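Local atomic coordinates of 26S proteasome regulatory subunit RPN10 (Schizosaccharomyces pombe, PDB entry 2X5N), a protein that protects ubiquitin chains from disassembly by deubiquitinating enzymes, thereby promoting protein degradation, and serves as a regulatory subunit of the 26S proteasome. Residues Trp14-Asp19 with Leu78-Asn83; Met34-Lys39 with Asn46-Met51; Leu95-Arg100 with Gln105-Val110; Arg126-Met131 with Ile156-Ser161. One frame throughout, in Å; residues are numbered along the deposited sequence. Where two conformers were deposited one is given.

Contact 1 of 4, residues Trp14-Asp19 with Leu78-Asn83; sequences WMINGD and LPVRGN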
loop_
_atom_site.group_PDB
_atom_site.type_symbol
_atom_site.label_atom_id
_atom_site.label_comp_id
_atom_site.label_asym_id
_atom_site.label_seq_id
_atom_site.Cartn_x
_atom_site.Cartn_y
_atom_site.Cartn_z
ATOM N N TRP A 14 1.618 14.321 -7.435
ATOM C CA TRP A 14 2.875 13.730 -7.906
ATOM C C TRP A 14 2.621 12.524 -8.816
ATOM O O TRP A 14 3.487 12.115 -9.576
ATOM C CB TRP A 14 3.733 13.316 -6.708
ATOM C CG TRP A 14 4.259 14.494 -5.968
ATOM C CD1 TRP A 14 3.565 15.312 -5.124
ATOM C CD2 TRP A 14 5.574 15.008 -6.042
ATOM N NE1 TRP A 14 4.379 16.306 -4.672
ATOM C CE2 TRP A 14 5.621 16.146 -5.221
ATOM C CE3 TRP A 14 6.728 14.611 -6.714
ATOM C CZ2 TRP A 14 6.786 16.894 -5.047
ATOM C CZ3 TRP A 14 7.885 15.361 -6.546
ATOM C CH2 TRP A 14 7.898 16.481 -5.721
ATOM N N MET A 15 1.431 11.952 -8.729
ATOM C CA MET A 15 1.115 10.731 -9.436
ATOM C C MET A 15 0.623 10.998 -10.872
ATOM O O MET A 15 0.381 10.066 -11.604
ATOM C CB MET A 15 0.098 9.919 -8.611
ATOM C CG MET A 15 0.636 9.548 -7.232
ATOM S SD MET A 15 2.043 8.397 -7.292
ATOM C CE MET A 15 1.217 6.852 -7.655
ATOM N N ILE A 16 0.447 12.283 -11.189
ATOM C CA ILE A 16 0.159 12.738 -12.538
ATOM C C ILE A 16 1.511 12.975 -13.196
ATOM O O ILE A 16 1.942 14.088 -13.458
ATOM C CB ILE A 16 -0.641 14.039 -12.545
ATOM C CG1 ILE A 16 -1.852 13.943 -11.606
ATOM C CG2 ILE A 16 -1.103 14.365 -13.963
ATOM C CD1 ILE A 16 -2.503 15.297 -11.281
ATOM N N ASN A 17 2.213 11.898 -13.403
ATOM C CA ASN A 17 3.438 11.941 -14.149
ATOM C C ASN A 17 3.506 10.741 -15.072
ATOM O O ASN A 17 3.169 9.644 -14.655
ATOM C CB ASN A 17 4.510 11.874 -13.077
ATOM C CG ASN A 17 5.884 12.188 -13.586
ATOM O OD1 ASN A 17 6.234 11.873 -14.721
ATOM N ND2 ASN A 17 6.671 12.850 -12.757
ATOM N N GLY A 18 3.929 10.949 -16.325
ATOM C CA GLY A 18 4.048 9.879 -17.302
ATOM C C GLY A 18 5.363 9.113 -17.308
ATOM O O GLY A 18 5.631 8.354 -18.229
ATOM N N ASP A 19 6.181 9.295 -16.279
ATOM C CA ASP A 19 7.416 8.525 -16.179
ATOM C C ASP A 19 7.220 7.047 -15.831
ATOM O O ASP A 19 8.177 6.271 -15.920
ATOM C CB ASP A 19 8.446 9.200 -15.246
ATOM C CG ASP A 19 8.000 9.323 -13.796
ATOM O OD1 ASP A 19 6.822 9.098 -13.468
ATOM O OD2 ASP A 19 8.879 9.666 -12.976
ATOM N N LEU A 78 -12.236 9.309 -8.808
ATOM C CA LEU A 78 -11.411 9.716 -7.678
ATOM C C LEU A 78 -10.508 10.857 -8.106
ATOM O O LEU A 78 -9.801 10.740 -9.088
ATOM C CB LEU A 78 -10.545 8.553 -7.191
ATOM C CG LEU A 78 -9.691 8.828 -5.964
ATOM C CD1 LEU A 78 -10.529 8.936 -4.713
ATOM C CD2 LEU A 78 -8.664 7.733 -5.791
ATOM N N PRO A 79 -10.515 11.966 -7.356
ATOM C CA PRO A 79 -9.475 12.954 -7.607
ATOM C C PRO A 79 -8.038 12.523 -7.490
ATOM O O PRO A 79 -7.765 11.825 -6.508
ATOM C CB PRO A 79 -9.892 14.185 -6.804
ATOM C CG PRO A 79 -11.291 13.880 -6.324
ATOM C CD PRO A 79 -11.400 12.385 -6.262
ATOM N N VAL A 80 -7.152 12.971 -8.368
ATOM C CA VAL A 80 -5.729 12.713 -8.267
ATOM C C VAL A 80 -5.088 14.098 -8.317
ATOM O O VAL A 80 -5.058 14.742 -9.367
ATOM C CB VAL A 80 -5.231 11.803 -9.408
ATOM C CG1 VAL A 80 -3.748 11.524 -9.222
ATOM C CG2 VAL A 80 -6.002 10.479 -9.418
ATOM N N ARG A 81 -4.657 14.584 -7.154
ATOM C CA ARG A 81 -4.274 15.981 -6.965
ATOM C C ARG A 81 -3.839 16.185 -5.520
ATOM O O ARG A 81 -3.968 15.287 -4.695
ATOM C CB ARG A 81 -5.471 16.903 -7.263
ATOM C CG ARG A 81 -6.616 16.703 -6.270
ATOM C CD ARG A 81 -7.800 17.618 -6.550
ATOM N NE ARG A 81 -7.414 19.028 -6.608
ATOM C CZ ARG A 81 -7.175 19.791 -5.549
ATOM N NH1 ARG A 81 -7.267 19.297 -4.320
ATOM N NH2 ARG A 81 -6.838 21.063 -5.728
ATOM N N GLY A 82 -3.340 17.373 -5.208
ATOM C CA GLY A 82 -3.042 17.687 -3.820
ATOM C C GLY A 82 -1.873 16.940 -3.200
ATOM O O GLY A 82 -1.071 16.320 -3.895
ATOM N N ASN A 83 -1.756 17.067 -1.883
ATOM C CA ASN A 83 -0.631 16.528 -1.130
ATOM C C ASN A 83 -0.877 15.130 -0.612
ATOM O O ASN A 83 -2.017 14.749 -0.322
ATOM C CB ASN A 83 -0.365 17.389 0.115
ATOM C CG ASN A 83 -0.032 18.811 -0.219
ATOM O OD1 ASN A 83 0.620 19.072 -1.206
ATOM N ND2 ASN A 83 -0.491 19.737 0.602
HETATM O O HOH W 1 2.138 17.971 -3.123
#
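Ile-16 and Val-80 touch without any direct hydrogen bond joining Trp14-Asp19 to Leu78-Asn83, and the one polar path found between the segments runs through a water. The two branched side chains slide past each other in opposite directions, with Ile-16 CG1 3.9 Å from Val-80 CG1. Val-80 holds CG1 anti to its backbone N (chi1 -178°), which also brings this methyl to within 4.2 Å of Met-15 CB, while the thioether turns away. Ile-16 CD1 comes near Val-80 O, but Ile-16 has alternate positions, and the closeness of that approach is doubtful. Farther along, water 1 accepts from Trp-14 NE1 at 3.2 Å, in the plane of the indole, and donates to Asn-83 OD1 at 2.7 Å.

The first segment is folded on itself. Ile-16 is the centre of an inverse gamma turn with a weak backbone bond, and Asn-17 OD1 accepts from Asp-19 N at 3.0 Å, an Asx turn. Val-80 also packs on Phe-25 of helix 24-42, and Arg-81 forms a salt bridge with Asp-55. The contact thus joins two loops beyond the C-terminal end of strand 3-9, the edge where von Willebrand factor A domains commonly carry their metal site. With only 160 Å² buried and a bridging water, it amounts to a small apolar touch beside a solvent-mediated link.

Contact 2 of 4, residues Met34-Lys39 with Asn46-Met51; sequences MIFNQK and NMCGLM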
loop_
_atom_site.group_PDB
_atom_site.type_symbol
_atom_site.label_atom_id
_atom_site.label_comp_id
_atom_site.label_asym_id
_atom_site.label_seq_id
_atom_site.Cartn_x
_atom_site.Cartn_y
_atom_site.Cartn_z
ATOM N N MET A 34 -3.242 -6.742 -8.648
ATOM C CA MET A 34 -2.338 -7.870 -8.433
ATOM C C MET A 34 -2.161 -8.199 -6.955
ATOM O O MET A 34 -2.216 -9.362 -6.575
ATOM C CB MET A 34 -0.997 -7.585 -9.153
ATOM C CG MET A 34 0.079 -8.635 -8.991
ATOM S SD MET A 34 0.987 -8.607 -7.430
ATOM C CE MET A 34 1.786 -7.014 -7.525
ATOM N N ILE A 35 -1.949 -7.178 -6.133
ATOM C CA ILE A 35 -1.794 -7.353 -4.685
ATOM C C ILE A 35 -3.081 -7.955 -4.093
ATOM O O ILE A 35 -3.049 -8.894 -3.303
ATOM C CB ILE A 35 -1.497 -6.002 -4.005
ATOM C CG1 ILE A 35 -0.155 -5.429 -4.448
ATOM C CG2 ILE A 35 -1.484 -6.163 -2.480
ATOM C CD1 ILE A 35 1.030 -6.296 -4.106
ATOM N N PHE A 36 -4.213 -7.369 -4.458
ATOM C CA PHE A 36 -5.532 -7.880 -4.097
ATOM C C PHE A 36 -5.707 -9.353 -4.330
ATOM O O PHE A 36 -6.089 -10.129 -3.458
ATOM C CB PHE A 36 -6.644 -7.013 -4.673
ATOM C CG PHE A 36 -8.021 -7.359 -4.219
ATOM C CD1 PHE A 36 -8.640 -6.601 -3.231
ATOM C CD2 PHE A 36 -8.731 -8.403 -4.793
ATOM C CE1 PHE A 36 -9.943 -6.860 -2.846
ATOM C CE2 PHE A 36 -10.036 -8.675 -4.384
ATOM C CZ PHE A 36 -10.628 -7.902 -3.422
ATOM N N ASN A 37 -5.393 -9.742 -5.557
ATOM C CA ASN A 37 -5.519 -11.139 -5.947
ATOM C C ASN A 37 -4.537 -12.018 -5.209
ATOM O O ASN A 37 -4.884 -13.122 -4.832
ATOM C CB ASN A 37 -5.362 -11.297 -7.470
ATOM C CG ASN A 37 -6.593 -10.837 -8.226
ATOM O OD1 ASN A 37 -7.633 -10.501 -7.628
ATOM N ND2 ASN A 37 -6.479 -10.788 -9.543
ATOM N N GLN A 38 -3.331 -11.535 -4.943
ATOM C CA GLN A 38 -2.393 -12.305 -4.122
ATOM C C GLN A 38 -3.044 -12.635 -2.771
ATOM O O GLN A 38 -3.032 -13.788 -2.319
ATOM C CB GLN A 38 -1.079 -11.530 -3.938
ATOM C CG GLN A 38 0.045 -12.269 -3.190
ATOM C CD GLN A 38 -0.046 -12.154 -1.674
ATOM O OE1 GLN A 38 0.029 -11.064 -1.115
ATOM N NE2 GLN A 38 -0.206 -13.294 -0.994
ATOM N N LYS A 39 -3.610 -11.627 -2.103
ATOM C CA LYS A 39 -4.229 -11.830 -0.802
ATOM C C LYS A 39 -5.440 -12.773 -0.893
ATOM O O LYS A 39 -5.579 -13.695 -0.104
ATOM C CB LYS A 39 -4.654 -10.490 -0.206
ATOM C CG LYS A 39 -3.499 -9.531 0.010
ATOM C CD LYS A 39 -2.400 -10.161 0.858
ATOM C CE LYS A 39 -1.239 -9.206 1.027
ATOM N NZ LYS A 39 -0.030 -9.935 1.498
ATOM N N ASN A 46 -9.148 -14.307 3.599
ATOM C CA ASN A 46 -8.441 -13.027 3.551
ATOM C C ASN A 46 -9.331 -11.949 2.962
ATOM O O ASN A 46 -10.146 -12.206 2.068
ATOM C CB ASN A 46 -7.170 -13.141 2.726
ATOM C CG ASN A 46 -6.054 -13.833 3.469
ATOM O OD1 ASN A 46 -6.200 -14.197 4.631
ATOM N ND2 ASN A 46 -4.920 -14.008 2.807
ATOM N N MET A 47 -9.157 -10.738 3.468
ATOM C CA MET A 47 -9.911 -9.581 3.022
ATOM C C MET A 47 -8.944 -8.445 2.774
ATOM O O MET A 47 -7.914 -8.349 3.425
ATOM C CB MET A 47 -10.857 -9.119 4.129
ATOM C CG MET A 47 -11.755 -10.200 4.635
ATOM S SD MET A 47 -13.197 -10.288 3.594
ATOM C CE MET A 47 -14.297 -9.195 4.493
ATOM N N CYS A 48 -9.316 -7.549 1.873
ATOM C CA CYS A 48 -8.593 -6.325 1.573
ATOM C C CYS A 48 -9.467 -5.103 1.620
ATOM O O CYS A 48 -10.608 -5.175 1.167
ATOM C CB CYS A 48 -7.766 -6.339 0.286
ATOM S SG CYS A 48 -6.664 -7.685 0.050
ATOM N N GLY A 49 -8.928 -3.987 2.083
ATOM C CA GLY A 49 -9.617 -2.719 2.015
ATOM C C GLY A 49 -8.749 -1.735 1.247
ATOM O O GLY A 49 -7.575 -2.016 0.954
ATOM N N LEU A 50 -9.328 -0.591 0.925
ATOM C CA LEU A 50 -8.707 0.380 0.047
ATOM C C LEU A 50 -8.794 1.764 0.680
ATOM O O LEU A 50 -9.864 2.202 1.103
ATOM C CB LEU A 50 -9.390 0.402 -1.322
ATOM C CG LEU A 50 -8.784 1.350 -2.342
ATOM C CD1 LEU A 50 -7.367 0.931 -2.692
ATOM C CD2 LEU A 50 -9.640 1.419 -3.606
ATOM N N MET A 51 -7.659 2.449 0.715
ATOM C CA MET A 51 -7.569 3.816 1.183
ATOM C C MET A 51 -6.736 4.620 0.220
ATOM O O MET A 51 -5.882 4.085 -0.481
ATOM C CB MET A 51 -6.814 3.900 2.520
ATOM C CG MET A 51 -7.594 3.539 3.713
ATOM S SD MET A 51 -6.547 3.709 5.163
ATOM C CE MET A 51 -6.047 5.412 5.107
#
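Cys-48 sits between Phe-36 and Lys-39: CB and sulfur both face the ring, and the sulfur also meets Lys-39. Its CB lies 3.6 Å from Phe-36 CD1, approaching the ring obliquely. The sulfur is 4.7 Å from the centroid of the Phe-36 ring and 39° off its normal, an oblique sulfur-aromatic contact. SG also rests 3.5 Å from Lys-39 CB, so the helix meets the thiol with an aromatic and an aliphatic surface one turn apart. Phe-36 brings its ring there by holding CG anti to the backbone N (chi1 -173°).

The polar part lies two residues before Cys-48, at Asn-46: its ND2 donates to Lys-39 O at 3.0 Å with an N-H...O angle of 149°, the donor tilted from the carbonyl plane. Its amide is fixed from outside as well, since OD1 accepts from Glu-3 N and ND2 also reaches Val-1 O. Lys-39, bent at chi2, turns its ammonium away from Asn-46; NZ meets Gln-38 OE1 at 2.8 Å, on a lone pair in the carbonyl plane, and forms a salt bridge with Glu-3. Those two partners probably stabilise its positive charge within a buried setting.

Tyr-68 and Phe-71 pack edge-to-face with Phe-36, extending the cluster toward helix 68-75. In the beta-alpha-beta crossover, helix 24-42 thus lies against strand 47-52, which pairs in parallel with strand 3-9 and antiparallel with strand 60-63.

Contact 3 of 4, residues Leu95-Arg100 with Gln105-Val110; sequences LALKHR and QRQRIV. With SO4 (sulfate ion), chain B.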
loop_
_atom_site.group_PDB
_atom_site.type_symbol
_atom_site.label_atom_id
_atom_site.label_comp_id
_atom_site.label_asym_id
_atom_site.label_seq_id
_atom_site.Cartn_x
_atom_site.Cartn_y
_atom_site.Cartn_z
ATOM N N LEU A 95 -6.305 2.147 12.371
ATOM C CA LEU A 95 -7.637 2.284 12.946
ATOM C C LEU A 95 -8.651 1.424 12.159
ATOM O O LEU A 95 -9.458 0.704 12.747
ATOM C CB LEU A 95 -8.037 3.768 12.982
ATOM C CG LEU A 95 -9.474 4.105 13.415
ATOM C CD1 LEU A 95 -9.782 3.575 14.806
ATOM C CD2 LEU A 95 -9.686 5.595 13.368
ATOM N N ALA A 96 -8.585 1.466 10.834
ATOM C CA ALA A 96 -9.484 0.676 10.004
ATOM C C ALA A 96 -9.311 -0.821 10.280
ATOM O O ALA A 96 -10.306 -1.559 10.383
ATOM C CB ALA A 96 -9.247 1.004 8.551
ATOM N N LEU A 97 -8.056 -1.266 10.430
ATOM C CA LEU A 97 -7.785 -2.677 10.636
ATOM C C LEU A 97 -8.340 -3.184 11.967
ATOM O O LEU A 97 -8.623 -4.364 12.106
ATOM C CB LEU A 97 -6.293 -2.973 10.520
ATOM C CG LEU A 97 -5.776 -3.012 9.065
ATOM C CD1 LEU A 97 -4.275 -2.811 9.011
ATOM C CD2 LEU A 97 -6.160 -4.311 8.344
ATOM N N LYS A 98 -8.521 -2.292 12.932
ATOM C CA LYS A 98 -9.160 -2.666 14.201
ATOM C C LYS A 98 -10.621 -3.015 14.037
ATOM O O LYS A 98 -11.207 -3.666 14.905
ATOM C CB LYS A 98 -9.088 -1.511 15.208
ATOM C CG LYS A 98 -7.698 -1.198 15.658
ATOM C CD LYS A 98 -7.643 -0.229 16.831
ATOM C CE LYS A 98 -6.204 0.164 17.049
ATOM N NZ LYS A 98 -6.004 0.895 18.318
ATOM N N HIS A 99 -11.234 -2.549 12.963
ATOM C CA HIS A 99 -12.638 -2.813 12.729
ATOM C C HIS A 99 -12.830 -4.103 11.942
ATOM O O HIS A 99 -13.954 -4.450 11.606
ATOM C CB HIS A 99 -13.315 -1.650 11.977
ATOM C CG HIS A 99 -13.340 -0.356 12.740
ATOM N ND1 HIS A 99 -13.062 0.860 12.150
ATOM C CD2 HIS A 99 -13.610 -0.087 14.040
ATOM C CE1 HIS A 99 -13.158 1.820 13.053
ATOM N NE2 HIS A 99 -13.490 1.273 14.209
ATOM N N ARG A 100 -11.753 -4.827 11.621
ATOM C CA ARG A 100 -11.921 -6.079 10.888
ATOM C C ARG A 100 -12.831 -7.002 11.676
ATOM O O ARG A 100 -12.697 -7.137 12.892
ATOM C CB ARG A 100 -10.564 -6.733 10.601
ATOM C CG ARG A 100 -9.882 -7.406 11.781
ATOM C CD ARG A 100 -8.404 -7.657 11.455
ATOM N NE ARG A 100 -7.726 -8.376 12.530
ATOM C CZ ARG A 100 -7.373 -7.835 13.686
ATOM N NH1 ARG A 100 -7.576 -6.542 13.903
ATOM N NH2 ARG A 100 -6.798 -8.582 14.616
ATOM N N GLN A 105 -7.534 -12.720 11.758
ATOM C CA GLN A 105 -6.658 -12.194 10.718
ATOM C C GLN A 105 -5.522 -11.353 11.287
ATOM O O GLN A 105 -5.742 -10.455 12.083
ATOM C CB GLN A 105 -7.474 -11.312 9.767
ATOM C CG GLN A 105 -8.396 -12.029 8.796
ATOM C CD GLN A 105 -9.219 -11.036 8.038
ATOM O OE1 GLN A 105 -9.939 -10.224 8.624
ATOM N NE2 GLN A 105 -9.003 -10.985 6.746
ATOM N N ARG A 106 -4.318 -11.640 10.814
ATOM C CA ARG A 106 -3.181 -10.766 11.003
ATOM C C ARG A 106 -3.445 -9.439 10.312
ATOM O O ARG A 106 -4.344 -9.333 9.481
ATOM C CB ARG A 106 -1.930 -11.412 10.410
ATOM C CG ARG A 106 -1.573 -12.787 10.996
ATOM C CD ARG A 106 -0.614 -13.501 10.073
ATOM N NE ARG A 106 -0.299 -14.886 10.442
ATOM C CZ ARG A 106 0.665 -15.233 11.284
ATOM N NH1 ARG A 106 1.379 -14.300 11.900
ATOM N NH2 ARG A 106 0.896 -16.515 11.530
ATOM N N GLN A 107 -2.648 -8.432 10.643
ATOM C CA GLN A 107 -2.858 -7.092 10.116
ATOM C C GLN A 107 -1.702 -6.661 9.229
ATOM O O GLN A 107 -0.536 -6.774 9.610
ATOM C CB GLN A 107 -3.023 -6.105 11.260
ATOM C CG GLN A 107 -4.182 -6.451 12.218
ATOM C CD GLN A 107 -4.302 -5.415 13.312
ATOM O OE1 GLN A 107 -4.745 -4.316 13.058
ATOM N NE2 GLN A 107 -3.882 -5.749 14.515
ATOM N N ARG A 108 -2.047 -6.177 8.026
ATOM C CA ARG A 108 -1.025 -5.739 7.082
ATOM C C ARG A 108 -1.480 -4.478 6.355
ATOM O O ARG A 108 -2.657 -4.319 6.028
ATOM C CB ARG A 108 -0.715 -6.841 6.056
ATOM C CG ARG A 108 0.341 -6.447 4.988
ATOM C CD ARG A 108 0.694 -7.621 4.048
ATOM N NE ARG A 108 1.398 -8.650 4.798
ATOM C CZ ARG A 108 2.683 -8.618 5.109
ATOM N NH1 ARG A 108 3.488 -7.697 4.609
ATOM N NH2 ARG A 108 3.164 -9.532 5.926
ATOM N N ILE A 109 -0.511 -3.626 6.053
ATOM C CA ILE A 109 -0.682 -2.471 5.185
ATOM C C ILE A 109 0.218 -2.647 3.972
ATOM O O ILE A 109 1.383 -2.993 4.118
ATOM C CB ILE A 109 -0.284 -1.164 5.927
ATOM C CG1 ILE A 109 -1.253 -0.950 7.089
ATOM C CG2 ILE A 109 -0.254 0.013 4.949
ATOM C CD1 ILE A 109 -0.850 0.178 8.008
ATOM N N VAL A 110 -0.315 -2.399 2.771
ATOM C CA VAL A 110 0.512 -2.281 1.552
ATOM C C VAL A 110 0.305 -0.867 1.027
ATOM O O VAL A 110 -0.809 -0.524 0.676
ATOM C CB VAL A 110 0.143 -3.324 0.475
ATOM C CG1 VAL A 110 0.981 -3.099 -0.771
ATOM C CG2 VAL A 110 0.390 -4.712 1.023
HETATM S S SO4 B . -1.602 -18.391 9.262
HETATM O O1 SO4 B . -0.265 -18.502 9.845
HETATM O O2 SO4 B . -1.591 -18.922 7.886
HETATM O O3 SO4 B . -2.498 -19.185 10.091
HETATM O O4 SO4 B . -1.978 -17.009 9.312
#
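Arg-100 folds back over Gln-105 and Gln-107 where helix 86-98 gives way to strand 106-113, a helix-to-strand connection of the von Willebrand factor A alpha/beta fold. With CG between the backbone N and the carbonyl carbon (chi1 75°), its extended chain carries the guanidinium back across the strand. Arg-100 NE donates to Gln-105 O at 2.9 Å, clearly bent, and NH2 adds a weak bond to the same oxygen. NH1 takes Leu-97 O at 3.0 Å, nearly in the guanidinium plane. That carbonyl is gripped twice, because Arg-100 N approaches from the face opposite NH1.

The Gln-107 amide stacks on one face of the guanidinium, the planes 11° apart and CD 3.5 Å from Arg-100 NH1, which probably limits its rotation. Further along the strand, Leu-97 CD1 reaches Ile-109 CG1 at 4.0 Å, forming the apolar part of the seam. On the other strand face, Arg-108 is satisfied by salt bridges to Glu-3 and Asp-139.

Arg-106 points away from the helix and binds a sulfate, probably from the crystallisation liquor, which Leu-2 N also holds. NH2 meets sulfate O1 at 2.9 Å, and NE sulfate O4, also at 2.9 Å and almost straight at 177°.

Contact 4 of 4, residues Arg126-Met131 with Ile156-Ser161; sequences RLAKRM and IDAANS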
loop_
_atom_site.group_PDB
_atom_site.type_symbol
_atom_site.label_atom_id
_atom_site.label_comp_id
_atom_site.label_asym_id
_atom_site.label_seq_id
_atom_site.Cartn_x
_atom_site.Cartn_y
_atom_site.Cartn_z
ATOM N N ARG A 126 9.450 6.518 14.511
ATOM C CA ARG A 126 8.411 6.398 15.520
ATOM C C ARG A 126 7.192 5.673 14.954
ATOM O O ARG A 126 6.645 4.792 15.611
ATOM C CB ARG A 126 7.975 7.770 16.028
ATOM C CG ARG A 126 8.976 8.417 16.979
ATOM C CD ARG A 126 8.476 9.769 17.458
ATOM N NE ARG A 126 9.468 10.450 18.281
ATOM C CZ ARG A 126 9.405 11.729 18.634
ATOM N NH1 ARG A 126 8.392 12.485 18.232
ATOM N NH2 ARG A 126 10.362 12.255 19.387
ATOM N N LEU A 127 6.773 6.045 13.738
ATOM C CA LEU A 127 5.643 5.389 13.066
ATOM C C LEU A 127 5.910 3.874 12.953
ATOM O O LEU A 127 5.049 3.044 13.283
ATOM C CB LEU A 127 5.405 6.019 11.687
ATOM C CG LEU A 127 4.677 7.365 11.654
ATOM C CD1 LEU A 127 4.927 8.093 10.330
ATOM C CD2 LEU A 127 3.177 7.196 11.878
ATOM N N ALA A 128 7.103 3.525 12.480
ATOM C CA ALA A 128 7.473 2.140 12.230
ATOM C C ALA A 128 7.500 1.312 13.513
ATOM O O ALA A 128 7.005 0.197 13.557
ATOM C CB ALA A 128 8.839 2.097 11.558
ATOM N N LYS A 129 8.094 1.859 14.561
ATOM C CA LYS A 129 8.230 1.111 15.791
ATOM C C LYS A 129 6.883 0.931 16.456
ATOM O O LYS A 129 6.641 -0.086 17.087
ATOM C CB LYS A 129 9.220 1.790 16.742
ATOM C CG LYS A 129 10.663 1.722 16.257
ATOM C CD LYS A 129 11.653 2.110 17.346
ATOM C CE LYS A 129 13.072 1.747 16.943
ATOM N NZ LYS A 129 14.067 2.054 18.004
ATOM N N ARG A 130 6.012 1.928 16.306
ATOM C CA ARG A 130 4.641 1.805 16.763
ATOM C C ARG A 130 3.900 0.690 15.997
ATOM O O ARG A 130 3.225 -0.119 16.642
ATOM C CB ARG A 130 3.903 3.159 16.654
ATOM C CG ARG A 130 2.454 3.147 17.122
ATOM C CD ARG A 130 2.343 2.846 18.616
ATOM N NE ARG A 130 2.946 3.896 19.434
ATOM C CZ ARG A 130 3.012 3.871 20.763
ATOM N NH1 ARG A 130 2.505 2.852 21.443
ATOM N NH2 ARG A 130 3.590 4.868 21.410
ATOM N N MET A 131 4.027 0.624 14.663
ATOM C CA MET A 131 3.451 -0.495 13.903
ATOM C C MET A 131 3.965 -1.835 14.423
ATOM O O MET A 131 3.201 -2.789 14.573
ATOM C CB MET A 131 3.779 -0.401 12.407
ATOM C CG MET A 131 3.037 0.690 11.627
ATOM S SD MET A 131 3.077 0.396 9.874
ATOM C CE MET A 131 2.020 -1.024 9.727
ATOM N N ILE A 156 11.310 0.595 7.078
ATOM C CA ILE A 156 10.978 -0.818 6.967
ATOM C C ILE A 156 11.803 -1.651 7.953
ATOM O O ILE A 156 11.295 -2.574 8.562
ATOM C CB ILE A 156 11.108 -1.303 5.504
ATOM C CG1 ILE A 156 9.964 -0.709 4.674
ATOM C CG2 ILE A 156 11.031 -2.823 5.444
ATOM C CD1 ILE A 156 8.618 -1.325 4.982
ATOM N N ASP A 157 13.078 -1.321 8.119
ATOM C CA ASP A 157 13.927 -2.052 9.037
ATOM C C ASP A 157 13.396 -1.931 10.462
ATOM O O ASP A 157 13.439 -2.890 11.220
ATOM C CB ASP A 157 15.381 -1.547 8.990
ATOM C CG ASP A 157 16.092 -1.925 7.715
ATOM O OD1 ASP A 157 15.676 -2.911 7.081
ATOM O OD2 ASP A 157 17.079 -1.240 7.364
ATOM N N ALA A 158 12.860 -0.759 10.814
ATOM C CA ALA A 158 12.342 -0.531 12.166
ATOM C C ALA A 158 10.999 -1.221 12.414
ATOM O O ALA A 158 10.670 -1.560 13.553
ATOM C CB ALA A 158 12.212 0.956 12.442
ATOM N N ALA A 159 10.215 -1.407 11.356
ATOM C CA ALA A 159 8.894 -2.031 11.463
ATOM C C ALA A 159 9.014 -3.550 11.450
ATOM O O ALA A 159 8.111 -4.256 11.926
ATOM C CB ALA A 159 8.001 -1.580 10.305
ATOM N N ASN A 160 10.097 -4.055 10.872
ATOM C CA ASN A 160 10.133 -5.466 10.476
ATOM C C ASN A 160 10.145 -6.422 11.657
ATOM O O ASN A 160 10.758 -6.165 12.683
ATOM C CB ASN A 160 11.350 -5.701 9.578
ATOM C CG ASN A 160 11.171 -6.832 8.601
ATOM O OD1 ASN A 160 10.146 -7.477 8.541
ATOM N ND2 ASN A 160 12.193 -7.062 7.801
ATOM N N SER A 161 9.435 -7.524 11.500
ATOM C CA SER A 161 9.419 -8.581 12.482
ATOM C C SER A 161 9.257 -9.885 11.720
ATOM O O SER A 161 8.331 -10.031 10.948
ATOM C CB SER A 161 8.258 -8.397 13.443
ATOM O OG SER A 161 8.386 -9.299 14.531
#
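Ala-128 sets its methyl against two consecutive alanines of the facing helix, CB lying 3.7 Å from Ala-158 CB and 4.0 Å from Ala-159 CB. Because all three side chains end at CB, the backbones themselves come close: the CA atoms of Ala-128 and Ala-159 are 4.5 Å apart. At this distance main-chain atoms take part as well. Ala-159 CA approaches Ala-128 O at 3.6 Å, with an angle of 143° at the hydrogen, which is the geometry of a CA-H...O contact. The evidence therefore points to a tight alanine interface in which methyl packing is supplemented by a polarised C-H, with no conventional hydrogen bond linking Arg126-Met131 to Ile156-Ser161.

At the margin Lys-129 contributes only its aliphatic stem. Its CG is 4.2 Å from Ala-158 CB, and the chain then runs on extended (chi2 -167°), taking NZ away from the alanines. Ala-128 and Ala-159 are buried, whereas Lys-129 is exposed, so the packing grades from interior to surface, with 195 Å² buried in all, both sides counted.

The second segment reaches the end of its helix here: Asn-160 leaves helical geometry, and its OD1 accepts from Cys-165 N, tying the turn to the approach of strand 166-170. Inward, Ala-159 and Met-131 both touch Ile-138, while Phe-155 covers Ala-128 from the preceding turn of helix 151-159. Two helices packed together over strand 136-143 in this way belong to the layered alpha/beta architecture of the von Willebrand factor A domain.

How the contacts relate
From the N terminus, strand 3-9 leads into the first loop of contact 1, which closes, across 58 intervening residues, on the loop before helix 86-98. Contact 2 is nested within that span, joining helix 24-42 to strand 47-52 across six residues. Contacts 3 and 4 follow in series, the former closing over four residues and the latter over 24 that include strand 136-143. The helices of contacts 2 and 3 cover opposite faces of one sheet, yet the contacts touch, with Ile-35 CG2 4.2 Å from Val-110 CG2. Ile-109 CD1 continues the packing to Met-131 CE of contact 4, at 3.6 Å. Contact 1 stands apart, its centre about 22 Å or more from the centres of the others.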